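Local coordinates for pheromome Binding Protein (Epiphyas postvittana, PDB 6VQ5), which probably binds small hydrophobic odorants, presumably pheromone components, and carries them as a member of the insect PBP/GOBP family, at residues 36-41 against 115-120; 68-74 against 88-94. All blocks are in the same frame, centred on the assembly; numbering follows the deposited sequence.

Contact 1 of 2, residues 36-41 against 115-120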
# COMPACT_ATOMS: atom_id res chain seq x y z
N TYR A 36 -8.81 -0.33 -6.29
CA TYR A 36 -8.20 0.22 -5.06
C TYR A 36 -7.89 1.71 -5.26
O TYR A 36 -8.23 2.53 -4.39
CB TYR A 36 -6.89 -0.50 -4.75
CG TYR A 36 -6.04 0.21 -3.73
CD1 TYR A 36 -6.48 0.35 -2.42
CD2 TYR A 36 -4.81 0.75 -4.06
CE1 TYR A 36 -5.70 0.97 -1.47
CE2 TYR A 36 -4.02 1.38 -3.11
CZ TYR A 36 -4.47 1.51 -1.81
OH TYR A 36 -3.72 2.14 -0.87
N TRP A 37 -7.20 2.06 -6.34
CA TRP A 37 -6.70 3.45 -6.49
C TRP A 37 -7.88 4.38 -6.77
O TRP A 37 -7.82 5.57 -6.35
CB TRP A 37 -5.58 3.57 -7.53
CG TRP A 37 -4.84 4.83 -7.24
CD1 TRP A 37 -4.93 6.02 -7.89
CD2 TRP A 37 -4.04 5.08 -6.07
NE1 TRP A 37 -4.20 6.97 -7.24
CE2 TRP A 37 -3.63 6.42 -6.12
CE3 TRP A 37 -3.59 4.29 -5.00
CZ2 TRP A 37 -2.80 6.99 -5.15
CZ3 TRP A 37 -2.76 4.85 -4.04
CH2 TRP A 37 -2.37 6.19 -4.12
N LYS A 38 -8.92 3.88 -7.43
CA LYS A 38 -10.10 4.73 -7.72
C LYS A 38 -11.10 4.64 -6.56
O LYS A 38 -12.17 5.20 -6.67
CB LYS A 38 -10.60 4.46 -9.13
CG LYS A 38 -11.65 3.39 -9.29
CD LYS A 38 -12.16 3.33 -10.71
CE LYS A 38 -12.97 2.07 -10.90
NZ LYS A 38 -13.55 2.03 -12.25
N GLU A 39 -10.73 3.96 -5.48
CA GLU A 39 -11.46 3.94 -4.18
C GLU A 39 -12.71 3.06 -4.27
O GLU A 39 -13.63 3.30 -3.45
CB GLU A 39 -11.77 5.38 -3.75
CG GLU A 39 -11.37 5.66 -2.31
CD GLU A 39 -11.61 7.08 -1.84
OE1 GLU A 39 -12.17 7.87 -2.62
OE2 GLU A 39 -11.26 7.39 -0.69
N ASP A 40 -12.77 2.09 -5.19
CA ASP A 40 -13.76 0.97 -5.16
C ASP A 40 -13.06 -0.21 -4.49
O ASP A 40 -12.24 -0.88 -5.14
CB ASP A 40 -14.34 0.54 -6.51
CG ASP A 40 -15.23 -0.71 -6.42
OD1 ASP A 40 -15.92 -0.90 -5.35
OD2 ASP A 40 -15.24 -1.55 -7.40
N TYR A 41 -13.43 -0.49 -3.24
CA TYR A 41 -12.82 -1.55 -2.40
C TYR A 41 -13.72 -2.79 -2.32
O TYR A 41 -13.29 -3.78 -1.69
CB TYR A 41 -12.62 -1.03 -0.98
CG TYR A 41 -11.77 0.20 -0.84
CD1 TYR A 41 -10.79 0.53 -1.76
CD2 TYR A 41 -11.92 1.02 0.26
CE1 TYR A 41 -10.00 1.67 -1.61
CE2 TYR A 41 -11.13 2.14 0.45
CZ TYR A 41 -10.18 2.47 -0.50
OH TYR A 41 -9.40 3.56 -0.30
N ALA A 115 -3.88 -0.30 3.64
CA ALA A 115 -3.80 0.27 2.27
C ALA A 115 -5.07 1.07 1.97
O ALA A 115 -4.95 2.17 1.36
CB ALA A 115 -3.58 -0.82 1.25
N LYS A 116 -6.24 0.57 2.39
CA LYS A 116 -7.56 1.23 2.18
C LYS A 116 -7.67 2.47 3.08
O LYS A 116 -8.11 3.53 2.59
CB LYS A 116 -8.68 0.25 2.50
CG LYS A 116 -8.86 -0.86 1.48
CD LYS A 116 -10.22 -1.50 1.57
CE LYS A 116 -10.35 -2.48 2.71
NZ LYS A 116 -11.74 -2.94 2.81
N CYS A 117 -7.34 2.33 4.35
CA CYS A 117 -7.26 3.45 5.32
C CYS A 117 -6.37 4.55 4.74
O CYS A 117 -6.79 5.71 4.71
CB CYS A 117 -6.73 2.94 6.65
SG CYS A 117 -6.44 4.26 7.85
N PHE A 118 -5.17 4.18 4.28
CA PHE A 118 -4.19 5.10 3.67
C PHE A 118 -4.82 5.83 2.48
O PHE A 118 -4.91 7.06 2.48
CB PHE A 118 -2.92 4.35 3.25
CG PHE A 118 -1.94 5.21 2.52
CD1 PHE A 118 -1.19 6.15 3.20
CD2 PHE A 118 -1.78 5.09 1.14
CE1 PHE A 118 -0.28 6.95 2.53
CE2 PHE A 118 -0.88 5.91 0.46
CZ PHE A 118 -0.12 6.82 1.15
N ARG A 119 -5.23 5.07 1.46
CA ARG A 119 -5.74 5.64 0.18
C ARG A 119 -6.90 6.59 0.49
O ARG A 119 -6.94 7.67 -0.12
CB ARG A 119 -6.16 4.52 -0.76
CG ARG A 119 -6.91 4.98 -2.00
CD ARG A 119 -6.05 5.89 -2.84
NE ARG A 119 -6.79 6.44 -3.96
CZ ARG A 119 -7.40 7.62 -3.99
NH1 ARG A 119 -7.40 8.42 -2.94
NH2 ARG A 119 -8.04 7.99 -5.08
N THR A 120 -7.80 6.21 1.39
CA THR A 120 -9.01 7.01 1.70
C THR A 120 -8.62 8.30 2.44
O THR A 120 -9.23 9.34 2.12
CB THR A 120 -10.09 6.15 2.39
OG1 THR A 120 -10.64 5.26 1.42
CG2 THR A 120 -11.21 6.96 2.99

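Contact 2 of 2, residues 68-74 against 88-94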
# COMPACT_ATOMS: atom_id res chain seq x y z
N ILE A 68 5.91 -1.00 9.59
CA ILE A 68 6.27 -0.08 8.47
C ILE A 68 7.52 0.70 8.86
O ILE A 68 7.55 1.24 9.98
CB ILE A 68 5.09 0.86 8.14
CG1 ILE A 68 3.96 0.09 7.46
CG2 ILE A 68 5.57 2.04 7.30
CD1 ILE A 68 2.71 0.91 7.23
N HIS A 69 8.49 0.79 7.95
CA HIS A 69 9.75 1.55 8.10
C HIS A 69 9.55 3.01 7.68
O HIS A 69 9.47 3.27 6.47
CB HIS A 69 10.87 0.87 7.31
CG HIS A 69 12.22 1.35 7.71
ND1 HIS A 69 12.98 2.16 6.90
CD2 HIS A 69 12.92 1.18 8.85
CE1 HIS A 69 14.11 2.45 7.51
NE2 HIS A 69 14.09 1.86 8.71
N HIS A 70 9.49 3.92 8.65
CA HIS A 70 9.23 5.38 8.49
C HIS A 70 10.12 5.97 7.39
O HIS A 70 9.57 6.55 6.44
CB HIS A 70 9.41 6.09 9.84
CG HIS A 70 8.87 7.48 9.89
ND1 HIS A 70 9.65 8.60 9.62
CD2 HIS A 70 7.64 7.95 10.17
CE1 HIS A 70 8.92 9.68 9.73
NE2 HIS A 70 7.68 9.32 10.08
N GLY A 71 11.44 5.82 7.52
CA GLY A 71 12.45 6.44 6.63
C GLY A 71 12.26 6.03 5.18
O GLY A 71 12.27 6.92 4.32
N ASN A 72 12.12 4.73 4.91
CA ASN A 72 11.97 4.17 3.54
C ASN A 72 10.60 4.57 2.96
O ASN A 72 10.50 4.66 1.73
CB ASN A 72 12.16 2.66 3.51
CG ASN A 72 13.58 2.22 3.82
OD1 ASN A 72 14.49 3.05 3.92
ND2 ASN A 72 13.78 0.93 3.99
N ALA A 73 9.59 4.78 3.81
CA ALA A 73 8.25 5.28 3.40
C ALA A 73 8.41 6.69 2.82
O ALA A 73 8.00 6.91 1.66
CB ALA A 73 7.30 5.27 4.57
N GLU A 74 9.01 7.61 3.58
CA GLU A 74 9.31 9.00 3.14
C GLU A 74 10.11 8.96 1.83
O GLU A 74 9.82 9.79 0.94
CB GLU A 74 10.06 9.77 4.22
CG GLU A 74 9.17 10.26 5.35
CD GLU A 74 9.73 11.40 6.20
OE1 GLU A 74 10.96 11.52 6.30
OE2 GLU A 74 8.93 12.17 6.73
N ALA A 88 6.00 13.80 4.36
CA ALA A 88 5.82 13.74 5.83
C ALA A 88 4.34 13.53 6.17
O ALA A 88 4.07 12.70 7.06
CB ALA A 88 6.35 15.00 6.47
N LYS A 89 3.42 14.21 5.48
CA LYS A 89 1.95 14.09 5.72
C LYS A 89 1.50 12.66 5.38
O LYS A 89 0.77 12.07 6.19
CB LYS A 89 1.12 15.07 4.89
CG LYS A 89 1.36 16.56 5.13
CD LYS A 89 1.31 17.01 6.59
CE LYS A 89 2.69 17.13 7.21
NZ LYS A 89 2.69 16.95 8.68
N LEU A 90 1.93 12.14 4.22
CA LEU A 90 1.61 10.77 3.73
C LEU A 90 2.01 9.72 4.77
O LEU A 90 1.17 8.87 5.10
CB LEU A 90 2.35 10.51 2.41
CG LEU A 90 1.75 11.15 1.17
CD1 LEU A 90 2.57 10.81 -0.07
CD2 LEU A 90 0.31 10.72 0.98
N VAL A 91 3.26 9.76 5.24
CA VAL A 91 3.80 8.75 6.19
C VAL A 91 3.09 8.92 7.54
O VAL A 91 2.82 7.89 8.19
CB VAL A 91 5.34 8.85 6.31
CG1 VAL A 91 5.90 8.00 7.45
CG2 VAL A 91 6.03 8.49 4.99
N ALA A 92 2.76 10.16 7.93
CA ALA A 92 1.97 10.44 9.14
C ALA A 92 0.63 9.70 9.04
O ALA A 92 0.29 8.96 9.98
CB ALA A 92 1.78 11.92 9.34
N ILE A 93 -0.08 9.86 7.92
CA ILE A 93 -1.39 9.19 7.65
C ILE A 93 -1.18 7.67 7.64
O ILE A 93 -2.04 6.96 8.22
CB ILE A 93 -2.04 9.73 6.36
CG1 ILE A 93 -2.83 11.01 6.63
CG2 ILE A 93 -2.93 8.67 5.70
CD1 ILE A 93 -2.76 12.02 5.51
N LEU A 94 -0.11 7.17 7.03
CA LEU A 94 0.16 5.71 6.93
C LEU A 94 0.39 5.15 8.34
O LEU A 94 -0.13 4.05 8.62
CB LEU A 94 1.37 5.47 6.02
CG LEU A 94 1.79 4.01 5.85
CD1 LEU A 94 0.68 3.19 5.20
CD2 LEU A 94 3.08 3.90 5.05

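Contact 1 of 2, residues 36-41 against 115-120
Arg119 buries more surface here than any other residue. Its side chain (chi1 t, chi2 p) reaches from helix 107-121 to the C-terminal end of helix 28-37. There Arg119 NE and NH2 both donate to Trp37 O, each at 2.7 Å. The same side chain lies against one face of the indole: Arg119 CD sits 3.6 Å from the centroid of the Trp37 six-membered ring, a CH-pi contact, and Arg119 CZ makes a cation-pi contact 4.6 Å from the centroid of the five-membered ring. Trp37 CB points away from helix 107-121, but the t rotamer brings its ring back over the arginine. Helix 28-37 ends in a Schellman motif, with Glu39 at positive phi as the C-prime residue and Glu39 N hydrogen-bonded to Tyr36 O at 3.1 Å. The chain thus turns so that Tyr41 also faces helix 107-121. Its ring takes Lys116 CG over one face, 3.7 Å from the centroid, and Tyr41 OH shares a hydrogen bond with Thr120 OG1 at 2.7 Å. Glu39 OE2 lies 3.1 Å from the same Thr120 OG1. Tyr36, in a t rotamer, lays its ring against Arg119 CG and donates from OH to Ala115 O at 2.5 Å.

Contact 2 of 2, residues 68-74 against 88-94
Val91 overlaps three residues of helix 70-79 and is the main contributor from its own helix. Val91 CG2 lies 3.5 Å from Ala73 CB and 3.6 Å from Glu74 CG. Val91 CG1 comes within 3.2 Å of His70 CD2. The small Ala73 side chain points at helix 84-100, and Ala73 CA lies 6.3 Å from Val91 CA. One turn further along, Leu94 continues the apolar strip. Leu94 CG meets Ile68 CD1 at 3.5 Å, just before helix 70-79 begins. The two helices follow each other in the chain and form an alpha-alpha hairpin within the all-helical PBP/GOBP fold. They are splayed, not strictly antiparallel: the local axes cross at 134° and come within 9.5 Å. At the N-terminus of helix 70-79, His69 is the N-cap, and its ND1 accepts a weak bond from Asn72 N at 3.4 Å. The cap takes no part in the interface, where the side chains meet by van der Waals packing. One residue on from Ala73, the end of the Glu74 side chain comes in to helix 84-100, with Glu74 OE2 3.6 Å from Ala88 CA. Leu90 of helix 84-100 instead packs on Phe118 of helix 107-121.

The centres of contact 1 and contact 2 are about 17 Å apart, yet the two meet directly through Phe118. Its CD1 lies 3.9 Å from Leu94 CB and 4.0 Å from Ile93 CG2, and its CE1 is 3.5 Å from Leu90 O. Helices 84-100 and 107-121 are consecutive, and the Cys97-Cys117 disulfide also ties them together. Contact 2 joins residues that lie between the two segments of contact 1 in sequence. A bound 2-(2-methoxyethoxy)ethanol, probably from the crystallisation liquor, lies about 4 Å from the Trp37 side chain of contact 1. Phe12, Ile13, His80 and Ala128 lie around 2-(2-methoxyethoxy)ethanol in this crystal; none belongs to either contact.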